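Local atomic coordinates of cytochrome C2 (Paracoccus denitrificans, PDB entry 1COT), a protein that carries a covalently attached heme c and probably transfers electrons between redox partners. Residues Y40-R45 and A74-Y79; K46-E51 and E57-V62; P85-M90 and A96-T101. All coordinates share one frame; numbering follows the deposited sequence.

All three contacts border the same heme c and are spread around it in one compact chain. Interaction 1 ties loop 40-45 to helix 73-81. Interaction 2, nested along the chain inside the loop that interaction 1 closes, sets 46-51 against helix 57-65. Interaction 3 follows in series and packs helix 83-91 on the loop that carries the axial M100. The centres of interactions 1 and 2 lie about 12 Å apart, those of 2 and 3 about 11 Å, and those of 1 and 3 about 15 Å. Direct packing joins all three, for instance V62 against L87 and Y79 against W86. The heme is thus held at its propionates and its iron by parts of the chain that come one after another, with H19 supplying the other axial ligand.

Interaction 1 (Y40-R45 and A74-Y79); sequences YGVVGR and ADLIEY. With HEC (heme c), chain B.
V43 CG2 meets L76 CD1 at 3.7 Å, with V42 CG2 standing off more loosely from L76 CD2 at 4.3 Å, and the two pairs join loop 40-45 to helix 73-81 in the heme pocket of the cytochrome c fold. L76 serves both the loop and the cofactor because its branches divide: with CG anti to the carbonyl carbon (chi1 -74°), CD1 touches V43 CG2, the two side chains crossing at a slant, while CD2 presses on the heme methyl CMA at 3.3 Å. Farther along the same helix, Y79 brings its ring obliquely to the porphyrin, CE2 lying 3.6 Å from C3A. On the loop side R45 takes the polar share. Its NH2 gives a fairly straight hydrogen bond to propionate O1A of the heme (3.0 Å, 163°), with that oxygen at the guanidinium edge, near its plane. V42 CA lies 3.9 Å above one face of this guanidinium, offset toward the rim; the bonds of NH2 to O1A and of NH1 to N38 O limit the group's rotation. In the outer shell, W71 touches both V42 and L76, and helix 108-117 backs them through L115 and V112. The loop itself is shaped by a type II beta turn with G44 at positive phi (91°), closed by R45 N donating to V42 O at 3.0 Å.

Interaction 2 (K46-E51 and E57-V62); sequences KIASEE and EGILEV. With HEC (heme c), chain B.
At the propionate end of the heme pocket, I47 and A48 of loop 46-51 pack on I59 and L60 of helix 57-65. The closest pair is I47 CG2 with I59 CG1, 3.7 Å apart, the two side chains crossing obliquely. A48 adds its methyl between two residues of the helix, CB being 4.1 Å from both I59 CG2 and L60 CD2. I59 meets both the loop and the cofactor: CG1 lies anti to the backbone N (chi1 -156°), which places CD1 beside I47 CG2 and propionate oxygen O2A, while CG2 faces the other propionate, 3.6 Å from O1D. The loop also supplies a donor, since A48 N bonds to heme O2A (3.0 Å, 155°). Behind this donor the loop is braced by S49 OG, which donates to K46 O at 2.7 Å from a position tilted 30° out of the carbonyl plane. L69 and W71 lie against I47, and Y55 touches A48. With alanine in place of the isoleucine on the helix, CG1, CG2 and CD1 are gone, which would probably open a gap beside I47 CG2 and leave the propionate oxygens without the apolar contact of CG2 and CD1. Y55 OH and G56 N are further hydrogen-bonding partners of the heme. The propionates thus meet apolar I59 carbon as well as the A48 N-H, a mixture that may shift their ionisation.

Interaction 3 (P85-M90 and A96-T101); sequences PWLVKM and AKTKMT. With HEC (heme c), chain B.
L87 touches T98 across this contact, and two flat groups lie near: the W86 indole, next to L87 on helix 83-91, and the heme, reached through M100. The indole carries M90 CG 3.7 Å above one face, over its centre; the Y79 ring meets it edge-to-face, and the W71 ring meets it with the planes at about 30°. M100 reaches over one face of the heme, its SD binding the iron at 2.4 Å, with H19 NE2 as the other axial ligand. The M100 chain runs extended through chi2, CG being anti to the backbone N (chi1 -174°), and thereby delivers the sulfur from loop to metal. At the heme periphery K99 N donates nearly straight to propionate O2D (3.0 Å, 166°), and K99 CB rests 3.5 Å from the carboxyl carbon CGD. The backbone on which M100 rides is pinned by T98 OG1, which donates to M100 O at 2.8 Å from above the carbonyl plane. T98 is in turn met by L87: CD1 presses on T98 CB at 3.3 Å, tighter than usual van der Waals contact, the side chains crossing at about a right angle. A96 CB fills in beside this, 3.8 Å from L87 CB. Helix 83-91 therefore stands behind the ligand loop, with L87 also packed on I59 and V62 of helix 57-65, and K89 NZ salt-bridged to E78 OE2 of helix 73-81.

Interaction 1 (Y40-R45 and A74-Y79)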
# COMPACT_ATOMS: atom_id res chain seq x y z
N TYR A 40 -2.47 6.20 5.44
CA TYR A 40 -3.41 7.28 5.27
C TYR A 40 -3.00 7.95 3.96
O TYR A 40 -1.81 8.17 3.72
CB TYR A 40 -3.20 8.34 6.37
CG TYR A 40 -4.02 9.55 6.03
CD1 TYR A 40 -3.53 10.59 5.23
CD2 TYR A 40 -5.33 9.66 6.51
CE1 TYR A 40 -4.27 11.71 4.86
CE2 TYR A 40 -6.08 10.78 6.17
CZ TYR A 40 -5.57 11.80 5.37
OH TYR A 40 -6.35 12.88 5.06
N GLY A 41 -4.00 8.27 3.14
CA GLY A 41 -3.80 8.92 1.86
C GLY A 41 -2.97 8.14 0.86
O GLY A 41 -2.35 8.73 -0.03
N VAL A 42 -2.93 6.81 0.98
CA VAL A 42 -2.12 6.03 0.03
C VAL A 42 -2.65 6.08 -1.38
O VAL A 42 -1.89 6.07 -2.35
CB VAL A 42 -1.83 4.59 0.48
CG1 VAL A 42 -3.13 3.77 0.54
CG2 VAL A 42 -0.82 3.91 -0.42
N VAL A 43 -3.98 6.14 -1.53
CA VAL A 43 -4.51 6.19 -2.88
C VAL A 43 -4.20 7.55 -3.46
O VAL A 43 -4.54 8.58 -2.88
CB VAL A 43 -6.01 5.91 -2.92
CG1 VAL A 43 -6.51 5.84 -4.36
CG2 VAL A 43 -6.33 4.62 -2.17
N GLY A 44 -3.56 7.57 -4.63
CA GLY A 44 -3.19 8.79 -5.29
C GLY A 44 -1.81 9.26 -4.87
O GLY A 44 -1.25 10.19 -5.45
N ARG A 45 -1.22 8.59 -3.89
CA ARG A 45 0.11 8.98 -3.45
C ARG A 45 1.19 8.36 -4.33
O ARG A 45 1.05 7.22 -4.77
CB ARG A 45 0.26 8.45 -2.05
CG ARG A 45 1.58 8.72 -1.39
CD ARG A 45 1.42 8.42 0.10
NE ARG A 45 1.92 7.11 0.48
CZ ARG A 45 1.60 6.53 1.64
NH1 ARG A 45 0.80 7.12 2.52
NH2 ARG A 45 2.11 5.34 1.92
N ALA A 74 -6.69 0.05 -8.64
CA ALA A 74 -6.39 -1.16 -9.39
C ALA A 74 -4.99 -1.69 -9.11
O ALA A 74 -4.77 -2.88 -8.90
CB ALA A 74 -6.56 -0.91 -10.87
N ASP A 75 -4.02 -0.78 -9.11
CA ASP A 75 -2.65 -1.16 -8.85
C ASP A 75 -2.51 -1.68 -7.44
O ASP A 75 -1.77 -2.63 -7.17
CB ASP A 75 -1.76 0.08 -9.02
CG ASP A 75 -1.38 0.31 -10.44
OD1 ASP A 75 -2.02 -0.48 -11.27
OD2 ASP A 75 -0.56 1.12 -10.80
N LEU A 76 -3.22 -1.03 -6.52
CA LEU A 76 -3.15 -1.45 -5.14
C LEU A 76 -3.68 -2.87 -4.99
O LEU A 76 -3.10 -3.69 -4.28
CB LEU A 76 -3.85 -0.49 -4.16
CG LEU A 76 -3.12 0.83 -3.87
CD1 LEU A 76 -4.12 1.86 -3.34
CD2 LEU A 76 -2.03 0.60 -2.83
N ILE A 77 -4.79 -3.17 -5.67
CA ILE A 77 -5.35 -4.49 -5.60
C ILE A 77 -4.34 -5.49 -6.13
O ILE A 77 -4.12 -6.55 -5.54
CB ILE A 77 -6.60 -4.50 -6.47
CG1 ILE A 77 -7.73 -3.85 -5.66
CG2 ILE A 77 -6.97 -5.92 -6.87
CD1 ILE A 77 -8.95 -3.55 -6.54
N GLU A 78 -3.71 -5.15 -7.25
CA GLU A 78 -2.73 -6.06 -7.81
C GLU A 78 -1.54 -6.30 -6.89
O GLU A 78 -1.16 -7.44 -6.62
CB GLU A 78 -2.34 -5.59 -9.21
CG GLU A 78 -1.58 -6.66 -10.01
CD GLU A 78 -1.18 -6.09 -11.34
OE1 GLU A 78 -1.58 -5.00 -11.74
OE2 GLU A 78 -0.36 -6.85 -12.02
N TYR A 79 -0.97 -5.21 -6.39
CA TYR A 79 0.16 -5.29 -5.50
C TYR A 79 -0.10 -6.09 -4.21
O TYR A 79 0.72 -6.93 -3.83
CB TYR A 79 0.57 -3.86 -5.16
CG TYR A 79 1.66 -3.77 -4.12
CD1 TYR A 79 2.99 -3.92 -4.50
CD2 TYR A 79 1.35 -3.50 -2.78
CE1 TYR A 79 3.98 -3.82 -3.52
CE2 TYR A 79 2.33 -3.40 -1.79
CZ TYR A 79 3.66 -3.56 -2.19
OH TYR A 79 4.64 -3.46 -1.25
FE HEC B . 2.19 -3.62 3.56
CHA HEC B . 4.28 -1.56 1.93
CHB HEC B . -0.40 -2.46 1.75
CHC HEC B . 0.07 -5.71 5.20
CHD HEC B . 4.73 -4.73 5.50
NA HEC B . 1.96 -2.30 2.12
C1A HEC B . 2.98 -1.52 1.58
C2A HEC B . 2.43 -0.66 0.56
C3A HEC B . 1.11 -0.90 0.49
C4A HEC B . 0.83 -1.91 1.46
CMA HEC B . 0.09 -0.26 -0.42
CAA HEC B . 3.23 0.32 -0.25
CBA HEC B . 3.20 1.69 0.44
CGA HEC B . 3.88 2.85 -0.29
O1A HEC B . 4.14 3.74 0.47
O2A HEC B . 4.12 2.91 -1.47
NB HEC B . 0.26 -4.04 3.49
C1B HEC B . -0.64 -3.39 2.70
C2B HEC B . -1.93 -3.93 2.98
C3B HEC B . -1.78 -4.84 3.93
C4B HEC B . -0.42 -4.91 4.24
CMB HEC B . -3.20 -3.49 2.23
CAB HEC B . -2.83 -5.74 4.45
CBB HEC B . -3.63 -6.63 3.54
NC HEC B . 2.34 -4.94 4.99
C1C HEC B . 1.37 -5.71 5.57
C2C HEC B . 1.92 -6.52 6.63
C3C HEC B . 3.24 -6.22 6.72
C4C HEC B . 3.48 -5.23 5.71
CMC HEC B . 1.14 -7.52 7.48
CAC HEC B . 4.29 -6.75 7.65
CBC HEC B . 4.41 -8.12 8.24
ND HEC B . 4.13 -3.25 3.67
C1D HEC B . 5.01 -3.81 4.56
C2D HEC B . 6.33 -3.24 4.33
C3D HEC B . 6.17 -2.35 3.34
C4D HEC B . 4.82 -2.36 2.92
CMD HEC B . 7.60 -3.61 5.07
CAD HEC B . 7.25 -1.58 2.67
CBD HEC B . 7.58 -2.49 1.44
CGD HEC B . 8.88 -2.28 0.76
O1D HEC B . 9.65 -1.39 1.01
O2D HEC B . 9.13 -3.12 -0.15

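Interaction 2 (K46-E51 and E57-V62)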
# COMPACT_ATOMS: atom_id res chain seq x y z
N LYS A 46 2.29 9.08 -4.57
CA LYS A 46 3.38 8.55 -5.37
C LYS A 46 3.93 7.29 -4.69
O LYS A 46 4.05 7.24 -3.47
CB LYS A 46 4.52 9.56 -5.43
CG LYS A 46 5.64 9.20 -6.40
CD LYS A 46 6.77 10.23 -6.45
CE LYS A 46 7.71 10.03 -7.61
NZ LYS A 46 8.37 8.72 -7.58
N ILE A 47 4.25 6.27 -5.48
CA ILE A 47 4.79 5.04 -4.91
C ILE A 47 6.02 5.31 -4.06
O ILE A 47 6.83 6.16 -4.42
CB ILE A 47 5.30 4.17 -6.07
CG1 ILE A 47 4.25 4.01 -7.18
CG2 ILE A 47 5.81 2.82 -5.59
CD1 ILE A 47 3.01 3.25 -6.73
N ALA A 48 6.16 4.57 -2.95
CA ALA A 48 7.30 4.68 -2.04
C ALA A 48 7.67 6.12 -1.77
O ALA A 48 8.82 6.51 -1.98
CB ALA A 48 8.49 3.93 -2.63
N SER A 49 6.71 6.91 -1.32
CA SER A 49 7.02 8.30 -1.07
C SER A 49 6.88 8.71 0.38
O SER A 49 7.00 9.90 0.68
CB SER A 49 6.27 9.24 -2.00
OG SER A 49 4.89 9.15 -1.74
N GLU A 50 6.63 7.75 1.29
CA GLU A 50 6.49 8.09 2.71
C GLU A 50 7.84 8.58 3.23
O GLU A 50 8.88 7.95 3.08
CB GLU A 50 5.86 7.04 3.64
CG GLU A 50 6.36 7.12 5.10
CD GLU A 50 5.42 6.57 6.14
OE1 GLU A 50 4.17 6.72 5.79
OE2 GLU A 50 5.77 6.06 7.19
N GLU A 51 7.79 9.75 3.84
CA GLU A 51 8.95 10.40 4.40
C GLU A 51 9.48 9.64 5.60
O GLU A 51 8.72 9.27 6.49
CB GLU A 51 8.53 11.83 4.78
CG GLU A 51 9.67 12.79 5.13
CD GLU A 51 9.12 14.08 5.69
OE1 GLU A 51 7.93 14.30 5.81
OE2 GLU A 51 10.06 14.93 6.01
N GLU A 57 14.58 -2.10 -1.87
CA GLU A 57 15.18 -1.79 -3.15
C GLU A 57 14.26 -1.93 -4.36
O GLU A 57 14.25 -1.10 -5.28
CB GLU A 57 16.55 -2.48 -3.27
CG GLU A 57 17.69 -1.81 -2.42
CD GLU A 57 17.95 -0.34 -2.68
OE1 GLU A 57 17.96 -0.02 -3.94
OE2 GLU A 57 18.14 0.46 -1.78
N GLY A 58 13.46 -2.98 -4.34
CA GLY A 58 12.56 -3.19 -5.44
C GLY A 58 11.55 -2.07 -5.67
O GLY A 58 11.37 -1.60 -6.80
N ILE A 59 10.86 -1.66 -4.61
CA ILE A 59 9.85 -0.63 -4.76
C ILE A 59 10.47 0.72 -5.09
O ILE A 59 9.87 1.53 -5.81
CB ILE A 59 8.88 -0.66 -3.59
CG1 ILE A 59 7.54 -0.03 -3.98
CG2 ILE A 59 9.49 -0.00 -2.36
CD1 ILE A 59 6.49 -0.13 -2.88
N LEU A 60 11.67 0.97 -4.58
CA LEU A 60 12.35 2.21 -4.88
C LEU A 60 12.68 2.20 -6.36
O LEU A 60 12.61 3.22 -7.04
CB LEU A 60 13.62 2.34 -4.05
CG LEU A 60 13.26 2.62 -2.60
CD1 LEU A 60 14.54 2.62 -1.77
CD2 LEU A 60 12.55 3.97 -2.51
N GLU A 61 13.03 1.02 -6.87
CA GLU A 61 13.34 0.94 -8.29
C GLU A 61 12.08 1.19 -9.11
O GLU A 61 12.12 1.84 -10.15
CB GLU A 61 13.95 -0.41 -8.69
CG GLU A 61 14.31 -0.47 -10.19
CD GLU A 61 15.17 -1.67 -10.49
OE1 GLU A 61 15.84 -2.07 -9.44
OE2 GLU A 61 15.21 -2.22 -11.57
N VAL A 62 10.93 0.68 -8.66
CA VAL A 62 9.72 0.92 -9.41
C VAL A 62 9.47 2.44 -9.47
O VAL A 62 9.16 2.96 -10.54
CB VAL A 62 8.52 0.27 -8.74
CG1 VAL A 62 7.23 0.72 -9.41
CG2 VAL A 62 8.64 -1.25 -8.77
FE HEC B . 2.19 -3.62 3.56
CHA HEC B . 4.28 -1.56 1.93
CHB HEC B . -0.40 -2.46 1.75
CHC HEC B . 0.07 -5.71 5.20
CHD HEC B . 4.73 -4.73 5.50
NA HEC B . 1.96 -2.30 2.12
C1A HEC B . 2.98 -1.52 1.58
C2A HEC B . 2.43 -0.66 0.56
C3A HEC B . 1.11 -0.90 0.49
C4A HEC B . 0.83 -1.91 1.46
CMA HEC B . 0.09 -0.26 -0.42
CAA HEC B . 3.23 0.32 -0.25
CBA HEC B . 3.20 1.69 0.44
CGA HEC B . 3.88 2.85 -0.29
O1A HEC B . 4.14 3.74 0.47
O2A HEC B . 4.12 2.91 -1.47
NB HEC B . 0.26 -4.04 3.49
C1B HEC B . -0.64 -3.39 2.70
C2B HEC B . -1.93 -3.93 2.98
C3B HEC B . -1.78 -4.84 3.93
C4B HEC B . -0.42 -4.91 4.24
CMB HEC B . -3.20 -3.49 2.23
CAB HEC B . -2.83 -5.74 4.45
CBB HEC B . -3.63 -6.63 3.54
NC HEC B . 2.34 -4.94 4.99
C1C HEC B . 1.37 -5.71 5.57
C2C HEC B . 1.92 -6.52 6.63
C3C HEC B . 3.24 -6.22 6.72
C4C HEC B . 3.48 -5.23 5.71
CMC HEC B . 1.14 -7.52 7.48
CAC HEC B . 4.29 -6.75 7.65
CBC HEC B . 4.41 -8.12 8.24
ND HEC B . 4.13 -3.25 3.67
C1D HEC B . 5.01 -3.81 4.56
C2D HEC B . 6.33 -3.24 4.33
C3D HEC B . 6.17 -2.35 3.34
C4D HEC B . 4.82 -2.36 2.92
CMD HEC B . 7.60 -3.61 5.07
CAD HEC B . 7.25 -1.58 2.67
CBD HEC B . 7.58 -2.49 1.44
CGD HEC B . 8.88 -2.28 0.76
O1D HEC B . 9.65 -1.39 1.01
O2D HEC B . 9.13 -3.12 -0.15

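Interaction 3 (P85-M90 and A96-T101)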
# COMPACT_ATOMS: atom_id res chain seq x y z
N PRO A 85 5.59 -10.60 -7.50
CA PRO A 85 5.42 -10.59 -8.94
C PRO A 85 5.17 -9.20 -9.49
O PRO A 85 5.56 -8.86 -10.61
CB PRO A 85 4.22 -11.49 -9.21
CG PRO A 85 3.72 -12.03 -7.88
CD PRO A 85 4.68 -11.55 -6.80
N TRP A 86 4.50 -8.38 -8.70
CA TRP A 86 4.21 -7.03 -9.12
C TRP A 86 5.52 -6.28 -9.31
O TRP A 86 5.73 -5.59 -10.32
CB TRP A 86 3.34 -6.33 -8.09
CG TRP A 86 2.78 -5.04 -8.61
CD1 TRP A 86 1.70 -4.91 -9.42
CD2 TRP A 86 3.25 -3.71 -8.37
NE1 TRP A 86 1.47 -3.59 -9.69
CE2 TRP A 86 2.40 -2.82 -9.05
CE3 TRP A 86 4.31 -3.19 -7.62
CZ2 TRP A 86 2.59 -1.44 -9.02
CZ3 TRP A 86 4.49 -1.82 -7.59
CH2 TRP A 86 3.64 -0.95 -8.28
N LEU A 87 6.40 -6.42 -8.32
CA LEU A 87 7.70 -5.77 -8.36
C LEU A 87 8.51 -6.31 -9.54
O LEU A 87 9.17 -5.53 -10.24
CB LEU A 87 8.46 -5.96 -7.03
CG LEU A 87 7.86 -5.16 -5.87
CD1 LEU A 87 8.59 -5.57 -4.59
CD2 LEU A 87 8.06 -3.67 -6.13
N VAL A 88 8.48 -7.63 -9.80
CA VAL A 88 9.23 -8.18 -10.93
C VAL A 88 8.71 -7.56 -12.21
O VAL A 88 9.46 -7.18 -13.11
CB VAL A 88 9.11 -9.70 -11.00
CG1 VAL A 88 9.78 -10.21 -12.27
CG2 VAL A 88 9.77 -10.32 -9.76
N LYS A 89 7.40 -7.48 -12.29
CA LYS A 89 6.75 -6.90 -13.44
C LYS A 89 7.16 -5.46 -13.72
O LYS A 89 7.52 -5.10 -14.84
CB LYS A 89 5.24 -7.00 -13.26
CG LYS A 89 4.49 -6.16 -14.28
CD LYS A 89 2.99 -6.40 -14.31
CE LYS A 89 2.20 -5.64 -13.26
NZ LYS A 89 0.85 -5.30 -13.75
N MET A 90 7.10 -4.62 -12.69
CA MET A 90 7.43 -3.19 -12.78
C MET A 90 8.89 -2.80 -12.89
O MET A 90 9.22 -1.67 -13.24
CB MET A 90 6.78 -2.44 -11.60
CG MET A 90 5.28 -2.67 -11.51
SD MET A 90 4.40 -2.05 -12.96
CE MET A 90 4.98 -0.33 -13.01
N ALA A 96 13.88 -8.61 -8.10
CA ALA A 96 13.28 -7.47 -7.38
C ALA A 96 12.97 -7.85 -5.93
O ALA A 96 12.29 -8.84 -5.69
CB ALA A 96 12.01 -7.02 -8.07
N LYS A 97 13.50 -7.12 -4.96
CA LYS A 97 13.24 -7.47 -3.58
C LYS A 97 12.11 -6.68 -2.98
O LYS A 97 11.98 -5.48 -3.21
CB LYS A 97 14.40 -7.11 -2.66
CG LYS A 97 15.67 -7.89 -2.91
CD LYS A 97 16.87 -7.19 -2.31
CE LYS A 97 18.00 -8.17 -2.01
NZ LYS A 97 18.99 -7.62 -1.08
N THR A 98 11.31 -7.37 -2.18
CA THR A 98 10.19 -6.76 -1.52
C THR A 98 10.38 -6.84 -0.02
O THR A 98 10.85 -7.86 0.48
CB THR A 98 8.88 -7.50 -1.90
OG1 THR A 98 7.78 -6.84 -1.29
CG2 THR A 98 8.92 -8.94 -1.42
N LYS A 99 10.03 -5.79 0.73
CA LYS A 99 10.16 -5.87 2.18
C LYS A 99 8.83 -6.39 2.74
O LYS A 99 8.74 -6.76 3.90
CB LYS A 99 10.48 -4.55 2.84
CG LYS A 99 11.95 -4.12 2.78
CD LYS A 99 12.18 -2.90 3.64
CE LYS A 99 13.45 -2.91 4.48
NZ LYS A 99 13.49 -1.79 5.45
N MET A 100 7.80 -6.33 1.90
CA MET A 100 6.46 -6.79 2.25
C MET A 100 6.23 -8.13 1.58
O MET A 100 6.03 -8.21 0.37
CB MET A 100 5.36 -5.82 1.78
CG MET A 100 3.99 -6.25 2.28
SD MET A 100 2.73 -5.06 1.77
CE MET A 100 1.34 -6.14 1.35
N THR A 101 6.25 -9.20 2.37
CA THR A 101 6.04 -10.54 1.84
C THR A 101 4.59 -10.95 1.99
O THR A 101 4.15 -11.95 1.42
CB THR A 101 6.89 -11.57 2.60
OG1 THR A 101 6.59 -11.53 3.97
CG2 THR A 101 8.38 -11.31 2.37
FE HEC B . 2.19 -3.62 3.56
CHA HEC B . 4.28 -1.56 1.93
CHB HEC B . -0.40 -2.46 1.75
CHC HEC B . 0.07 -5.71 5.20
CHD HEC B . 4.73 -4.73 5.50
NA HEC B . 1.96 -2.30 2.12
C1A HEC B . 2.98 -1.52 1.58
C2A HEC B . 2.43 -0.66 0.56
C3A HEC B . 1.11 -0.90 0.49
C4A HEC B . 0.83 -1.91 1.46
CMA HEC B . 0.09 -0.26 -0.42
CAA HEC B . 3.23 0.32 -0.25
CBA HEC B . 3.20 1.69 0.44
CGA HEC B . 3.88 2.85 -0.29
O1A HEC B . 4.14 3.74 0.47
O2A HEC B . 4.12 2.91 -1.47
NB HEC B . 0.26 -4.04 3.49
C1B HEC B . -0.64 -3.39 2.70
C2B HEC B . -1.93 -3.93 2.98
C3B HEC B . -1.78 -4.84 3.93
C4B HEC B . -0.42 -4.91 4.24
CMB HEC B . -3.20 -3.49 2.23
CAB HEC B . -2.83 -5.74 4.45
CBB HEC B . -3.63 -6.63 3.54
NC HEC B . 2.34 -4.94 4.99
C1C HEC B . 1.37 -5.71 5.57
C2C HEC B . 1.92 -6.52 6.63
C3C HEC B . 3.24 -6.22 6.72
C4C HEC B . 3.48 -5.23 5.71
CMC HEC B . 1.14 -7.52 7.48
CAC HEC B . 4.29 -6.75 7.65
CBC HEC B . 4.41 -8.12 8.24
ND HEC B . 4.13 -3.25 3.67
C1D HEC B . 5.01 -3.81 4.56
C2D HEC B . 6.33 -3.24 4.33
C3D HEC B . 6.17 -2.35 3.34
C4D HEC B . 4.82 -2.36 2.92
CMD HEC B . 7.60 -3.61 5.07
CAD HEC B . 7.25 -1.58 2.67
CBD HEC B . 7.58 -2.49 1.44
CGD HEC B . 8.88 -2.28 0.76
O1D HEC B . 9.65 -1.39 1.01
O2D HEC B . 9.13 -3.12 -0.15